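Local coordinates for putative Chlorite dismutase TA0507 (PDB 3DTZ), which is of unknown function but is a putative chlorite dismutase that probably binds heme and may act as an oxidoreductase, at residues 53-58 with 65-70; 80-85 with 180-185. All blocks are in the same frame, centred on the assembly; numbering follows the deposited sequence.

Interaction 1 of 2, residues 53-58 with 65-70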
loop_
_atom_site.group_PDB
_atom_site.type_symbol
_atom_site.label_atom_id
_atom_site.label_comp_id
_atom_site.label_asym_id
_atom_site.label_seq_id
_atom_site.Cartn_x
_atom_site.Cartn_y
_atom_site.Cartn_z
ATOM N N SER D 53 8.498 33.128 -0.063
ATOM C CA SER D 53 8.354 33.291 1.377
ATOM C C SER D 53 8.965 32.143 2.201
ATOM O O SER D 53 9.611 32.393 3.225
ATOM C CB SER D 53 6.901 33.534 1.765
ATOM O OG SER D 53 6.821 33.789 3.163
ATOM N N ILE D 54 8.772 30.898 1.763
ATOM C CA ILE D 54 9.430 29.752 2.400
ATOM C C ILE D 54 10.945 29.953 2.402
ATOM O O ILE D 54 11.591 29.828 3.437
ATOM C CB ILE D 54 9.044 28.403 1.703
ATOM C CG1 ILE D 54 7.555 28.140 1.897
ATOM C CG2 ILE D 54 9.883 27.245 2.263
ATOM C CD1 ILE D 54 7.042 26.844 1.270
ATOM N N ASP D 55 11.481 30.345 1.254
ATOM C CA ASP D 55 12.907 30.558 1.120
ATOM C C ASP D 55 13.395 31.643 2.100
ATOM O O ASP D 55 14.422 31.473 2.756
ATOM C CB ASP D 55 13.231 30.900 -0.333
ATOM C CG ASP D 55 14.701 30.961 -0.595
ATOM O OD1 ASP D 55 15.378 29.924 -0.554
ATOM O OD2 ASP D 55 15.182 32.062 -0.843
ATOM N N GLU D 56 12.613 32.722 2.219
ATOM C CA GLU D 56 12.913 33.817 3.141
ATOM C C GLU D 56 12.891 33.368 4.614
ATOM O O GLU D 56 13.701 33.845 5.417
ATOM C CB GLU D 56 11.986 35.026 2.894
ATOM C CG GLU D 56 10.565 34.931 3.482
ATOM C CD GLU D 56 9.662 36.134 3.139
ATOM O OE1 GLU D 56 9.811 36.720 2.043
ATOM O OE2 GLU D 56 8.793 36.485 3.968
ATOM N N PHE D 57 11.971 32.458 4.953
ATOM C CA PHE D 57 11.880 31.877 6.310
ATOM C C PHE D 57 13.208 31.210 6.705
ATOM O O PHE D 57 13.723 31.424 7.808
ATOM C CB PHE D 57 10.732 30.859 6.367
ATOM C CG PHE D 57 10.721 29.998 7.606
ATOM C CD1 PHE D 57 10.049 30.425 8.775
ATOM C CD2 PHE D 57 11.338 28.751 7.598
ATOM C CE1 PHE D 57 10.029 29.633 9.939
ATOM C CE2 PHE D 57 11.313 27.941 8.752
ATOM C CZ PHE D 57 10.651 28.387 9.921
ATOM N N PHE D 58 13.732 30.391 5.792
ATOM C CA PHE D 58 14.999 29.699 6.029
ATOM C C PHE D 58 16.182 30.681 6.048
ATOM O O PHE D 58 17.050 30.567 6.899
ATOM C CB PHE D 58 15.192 28.547 5.013
ATOM C CG PHE D 58 14.324 27.345 5.323
ATOM C CD1 PHE D 58 14.715 26.412 6.269
ATOM C CD2 PHE D 58 13.072 27.198 4.697
ATOM C CE1 PHE D 58 13.887 25.309 6.565
ATOM C CE2 PHE D 58 12.226 26.129 4.989
ATOM C CZ PHE D 58 12.632 25.174 5.926
ATOM N N ILE D 65 21.383 25.651 8.624
ATOM C CA ILE D 65 22.683 25.488 7.975
ATOM C C ILE D 65 22.555 25.509 6.435
ATOM O O ILE D 65 23.349 26.182 5.738
ATOM C CB ILE D 65 23.392 24.222 8.502
ATOM C CG1 ILE D 65 23.660 24.406 10.021
ATOM C CG2 ILE D 65 24.687 23.925 7.668
ATOM C CD1 ILE D 65 24.159 23.148 10.781
ATOM N N ASN D 66 21.531 24.818 5.918
ATOM C CA ASN D 66 21.213 24.874 4.497
ATOM C C ASN D 66 19.710 24.741 4.279
ATOM O O ASN D 66 18.960 24.287 5.176
ATOM C CB ASN D 66 22.037 23.842 3.657
ATOM C CG ASN D 66 21.600 22.400 3.872
ATOM O OD1 ASN D 66 21.082 22.035 4.928
ATOM N ND2 ASN D 66 21.791 21.573 2.849
ATOM N N PHE D 67 19.292 25.204 3.098
ATOM C CA PHE D 67 17.912 24.996 2.633
ATOM C C PHE D 67 17.961 25.073 1.117
ATOM O O PHE D 67 18.388 26.090 0.541
ATOM C CB PHE D 67 16.962 26.081 3.155
ATOM C CG PHE D 67 15.628 26.050 2.480
ATOM C CD1 PHE D 67 14.760 24.984 2.724
ATOM C CD2 PHE D 67 15.282 27.012 1.542
ATOM C CE1 PHE D 67 13.506 24.900 2.078
ATOM C CE2 PHE D 67 14.030 26.952 0.885
ATOM C CZ PHE D 67 13.157 25.907 1.155
ATOM N N HIS D 68 17.560 23.992 0.466
ATOM C CA HIS D 68 17.546 23.954 -1.002
ATOM C C HIS D 68 16.212 23.370 -1.488
ATOM O O HIS D 68 15.656 22.492 -0.841
ATOM C CB HIS D 68 18.714 23.120 -1.538
ATOM C CG HIS D 68 20.058 23.592 -1.058
ATOM N ND1 HIS D 68 20.526 24.863 -1.307
ATOM C CD2 HIS D 68 21.040 22.958 -0.370
ATOM C CE1 HIS D 68 21.722 25.009 -0.753
ATOM N NE2 HIS D 68 22.051 23.869 -0.172
ATOM N N ILE D 69 15.765 23.835 -2.646
ATOM C CA ILE D 69 14.524 23.349 -3.260
ATOM C C ILE D 69 14.918 22.609 -4.555
ATOM O O ILE D 69 15.837 23.061 -5.243
ATOM C CB ILE D 69 13.550 24.528 -3.584
ATOM C CG1 ILE D 69 13.326 25.385 -2.328
ATOM C CG2 ILE D 69 12.206 23.938 -4.061
ATOM C CD1 ILE D 69 12.602 26.701 -2.574
ATOM N N TYR D 70 14.225 21.512 -4.883
ATOM C CA TYR D 70 14.476 20.751 -6.113
ATOM C C TYR D 70 13.168 20.454 -6.843
ATOM O O TYR D 70 12.144 20.169 -6.219
ATOM C CB TYR D 70 15.142 19.406 -5.808
ATOM C CG TYR D 70 16.448 19.592 -5.111
ATOM C CD1 TYR D 70 16.499 19.685 -3.714
ATOM C CD2 TYR D 70 17.620 19.743 -5.848
ATOM C CE1 TYR D 70 17.722 19.916 -3.057
ATOM C CE2 TYR D 70 18.849 19.970 -5.214
ATOM C CZ TYR D 70 18.890 20.039 -3.821
ATOM O OH TYR D 70 20.081 20.243 -3.191
HETATM O O HOH W 1 18.015 29.096 -0.283
#
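Phe58 and Phe67 form an offset stack that carries most of the contact between helix 53-58 and strand 65-70, whose segments run almost antiparallel. The two rings are parallel within 1°, with centroids 3.9 Å apart, although the long axes of the side chains cross at about a right angle. The overlap is close: Phe58 CG lies 3.4 Å from Phe67 CG, and CD1 of Phe67 sits over the centre of the Phe58 ring. CB of Phe67 points toward the helix, and with CG anti to the backbone N (chi1 168°) the ring continues that way and lies flat against Phe58. On this tight side Ile54 adds its CG2 branch, 3.7 Å from Phe67 CZ. With an alanine at Phe67, one face of Phe58 is likely to lose its stacking partner and Ile54 CG2 to face a gap.

The other side is looser and partly exposed. Asp55 OD1 stands 3.6 Å from Phe67 CE2, near the ring plane. A water within donating distance of both Asp55 OD1 and Phe67 O may bridge them, though it has more acceptors in reach than protons to give.

Helix 41-60 thus packs on one face of the antiparallel sheet beside helix 88-102, where Phe58 meets Ala94, a helix-on-sheet layer of an alpha+beta fold. Direct cohesion is apolar and aromatic, while the carboxylate meets the hydrogen-bearing ring edge.

Interaction 2 of 2, residues 80-85 with 180-185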
loop_
_atom_site.group_PDB
_atom_site.type_symbol
_atom_site.label_atom_id
_atom_site.label_comp_id
_atom_site.label_asym_id
_atom_site.label_seq_id
_atom_site.Cartn_x
_atom_site.Cartn_y
_atom_site.Cartn_z
ATOM N N ILE D 80 10.847 19.051 -3.938
ATOM C CA ILE D 80 11.558 18.421 -2.810
ATOM C C ILE D 80 12.280 19.535 -2.068
ATOM O O ILE D 80 12.860 20.412 -2.699
ATOM C CB ILE D 80 12.617 17.410 -3.312
ATOM C CG1 ILE D 80 11.963 16.340 -4.196
ATOM C CG2 ILE D 80 13.383 16.750 -2.111
ATOM C CD1 ILE D 80 12.956 15.678 -5.248
ATOM N N PHE D 81 12.200 19.503 -0.737
ATOM C CA PHE D 81 12.874 20.444 0.152
ATOM C C PHE D 81 13.931 19.683 0.956
ATOM O O PHE D 81 13.672 18.591 1.448
ATOM C CB PHE D 81 11.844 21.028 1.159
ATOM C CG PHE D 81 10.765 21.862 0.513
ATOM C CD1 PHE D 81 11.076 23.126 -0.013
ATOM C CD2 PHE D 81 9.454 21.388 0.405
ATOM C CE1 PHE D 81 10.094 23.916 -0.627
ATOM C CE2 PHE D 81 8.456 22.172 -0.227
ATOM C CZ PHE D 81 8.782 23.447 -0.718
ATOM N N TRP D 82 15.097 20.281 1.133
ATOM C CA TRP D 82 16.136 19.712 1.986
ATOM C C TRP D 82 16.662 20.830 2.906
ATOM O O TRP D 82 17.015 21.889 2.430
ATOM C CB TRP D 82 17.267 19.167 1.118
ATOM C CG TRP D 82 18.490 18.696 1.850
ATOM C CD1 TRP D 82 18.541 18.071 3.089
ATOM C CD2 TRP D 82 19.843 18.791 1.385
ATOM N NE1 TRP D 82 19.863 17.792 3.415
ATOM C CE2 TRP D 82 20.676 18.206 2.384
ATOM C CE3 TRP D 82 20.439 19.299 0.204
ATOM C CZ2 TRP D 82 22.080 18.105 2.239
ATOM C CZ3 TRP D 82 21.842 19.207 0.057
ATOM C CH2 TRP D 82 22.653 18.637 1.093
ATOM N N TYR D 83 16.711 20.593 4.215
ATOM C CA TYR D 83 17.294 21.612 5.123
ATOM C C TYR D 83 17.920 20.932 6.333
ATOM O O TYR D 83 17.553 19.779 6.656
ATOM C CB TYR D 83 16.236 22.630 5.593
ATOM C CG TYR D 83 14.994 22.015 6.168
ATOM C CD1 TYR D 83 14.904 21.697 7.527
ATOM C CD2 TYR D 83 13.919 21.680 5.331
ATOM C CE1 TYR D 83 13.722 21.096 8.041
ATOM C CE2 TYR D 83 12.776 21.099 5.822
ATOM C CZ TYR D 83 12.680 20.812 7.166
ATOM O OH TYR D 83 11.529 20.204 7.605
ATOM N N SER D 84 18.801 21.664 7.017
ATOM C CA SER D 84 19.594 21.114 8.130
ATOM C C SER D 84 19.770 22.151 9.241
ATOM O O SER D 84 19.819 23.337 8.961
ATOM C CB SER D 84 20.971 20.650 7.639
ATOM O OG SER D 84 20.889 19.968 6.390
ATOM N N SER D 85 19.895 21.686 10.486
ATOM C CA SER D 85 20.105 22.560 11.653
ATOM C C SER D 85 20.573 21.718 12.836
ATOM O O SER D 85 20.195 20.569 12.944
ATOM C CB SER D 85 18.789 23.226 12.088
ATOM O OG SER D 85 19.000 24.099 13.223
ATOM N N ARG D 180 29.048 14.742 -3.671
ATOM C CA ARG D 180 29.116 14.981 -2.230
ATOM C C ARG D 180 28.168 14.021 -1.579
ATOM O O ARG D 180 26.980 14.049 -1.872
ATOM C CB ARG D 180 28.735 16.410 -1.847
ATOM C CG ARG D 180 29.505 17.383 -2.692
ATOM C CD ARG D 180 29.780 18.652 -1.981
ATOM N NE ARG D 180 28.764 19.654 -2.220
ATOM C CZ ARG D 180 28.901 20.691 -3.051
ATOM N NH1 ARG D 180 29.994 20.869 -3.763
ATOM N NH2 ARG D 180 27.916 21.546 -3.166
ATOM N N SER D 181 28.713 13.217 -0.667
ATOM C CA SER D 181 27.960 12.139 -0.028
ATOM C C SER D 181 27.719 12.413 1.448
ATOM O O SER D 181 28.638 12.826 2.166
ATOM C CB SER D 181 28.735 10.831 -0.177
ATOM O OG SER D 181 28.068 9.767 0.466
ATOM N N TYR D 182 26.485 12.152 1.905
ATOM C CA TYR D 182 26.139 12.301 3.308
ATOM C C TYR D 182 25.339 11.088 3.793
ATOM O O TYR D 182 24.270 10.775 3.234
ATOM C CB TYR D 182 25.295 13.559 3.528
ATOM C CG TYR D 182 25.828 14.826 2.916
ATOM C CD1 TYR D 182 26.739 15.633 3.604
ATOM C CD2 TYR D 182 25.387 15.247 1.669
ATOM C CE1 TYR D 182 27.213 16.825 3.043
ATOM C CE2 TYR D 182 25.858 16.437 1.105
ATOM C CZ TYR D 182 26.769 17.208 1.801
ATOM O OH TYR D 182 27.223 18.363 1.219
ATOM N N THR D 183 25.858 10.432 4.821
ATOM C CA THR D 183 25.149 9.363 5.503
ATOM C C THR D 183 24.509 9.951 6.751
ATOM O O THR D 183 25.161 10.677 7.530
ATOM C CB THR D 183 26.103 8.211 5.910
ATOM O OG1 THR D 183 26.641 7.607 4.723
ATOM C CG2 THR D 183 25.341 7.160 6.682
ATOM N N THR D 184 23.235 9.643 6.942
ATOM C CA THR D 184 22.524 10.171 8.092
ATOM C C THR D 184 21.822 8.988 8.756
ATOM O O THR D 184 21.467 8.001 8.068
ATOM C CB THR D 184 21.487 11.280 7.717
ATOM O OG1 THR D 184 20.301 10.691 7.141
ATOM C CG2 THR D 184 22.097 12.350 6.774
ATOM N N TYR D 185 21.637 9.088 10.065
ATOM C CA TYR D 185 21.033 7.986 10.811
ATOM C C TYR D 185 19.715 8.363 11.452
ATOM O O TYR D 185 19.509 9.502 11.874
ATOM C CB TYR D 185 21.990 7.358 11.810
ATOM C CG TYR D 185 22.539 8.253 12.887
ATOM C CD1 TYR D 185 23.713 9.016 12.673
ATOM C CD2 TYR D 185 21.934 8.313 14.148
ATOM C CE1 TYR D 185 24.241 9.839 13.692
ATOM C CE2 TYR D 185 22.464 9.139 15.176
ATOM C CZ TYR D 185 23.611 9.881 14.945
ATOM O OH TYR D 185 24.115 10.683 15.972
#
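Trp82 meets Tyr182 through the far corner of its indole, the sole point at which strands 80-85 and 180-185 touch. Along the first strand, side chains alternate between two sides of the sheet. Phe81 turns toward strand 64-72 and helix 88-102, where it packs on Phe67 and Val98. Trp82 follows on the other side, its CG anti to the backbone N (chi1 173°), which sends the six-membered ring out toward Tyr182. There CH2 of Trp82 comes 3.9 Å from CE2 of Tyr182. The rings meet obliquely, planes 56° apart, with centroids 5.8 Å from each other. Tyr83 turns back to the helix side, against Met91 and Ala94, and Ser84 again lies on the Trp82 side, where its OG bonds to Asn66 OD1 and Tyr116 OH.

Both touching residues are buried, and the hydroxyl of Tyr182 is bonded to Ser131 OG. Strands 79-85 and 180-185 are not paired; strands 25-33 and 106-116 link them in the sheet, which closes on itself. Two large aromatics meeting across its interior, with helix 88-102 outside, fit the antiparallel beta-barrel of the chlorite dismutase family.

Interaction 1 closes before interaction 2 opens along the chain, and their centres lie 13 Å apart. Strands 64-72 and 79-85, successive in the chain and antiparallel neighbours in one curled sheet, connect them: Tyr70 N lies 2.8 Å from Ile80 O, a probable backbone hydrogen bond. The two contacts use opposite sides of that sheet. Interaction 1 attaches helix 41-60 to its outer side, whereas interaction 2 lies in the interior, about 5 Å from the chain centre against 14 Å for the first. Aromatic packing also passes between them, with Phe58 CE1 3.5 Å from Tyr83 CG. Together they span the barrel wall from its helical cover to its core.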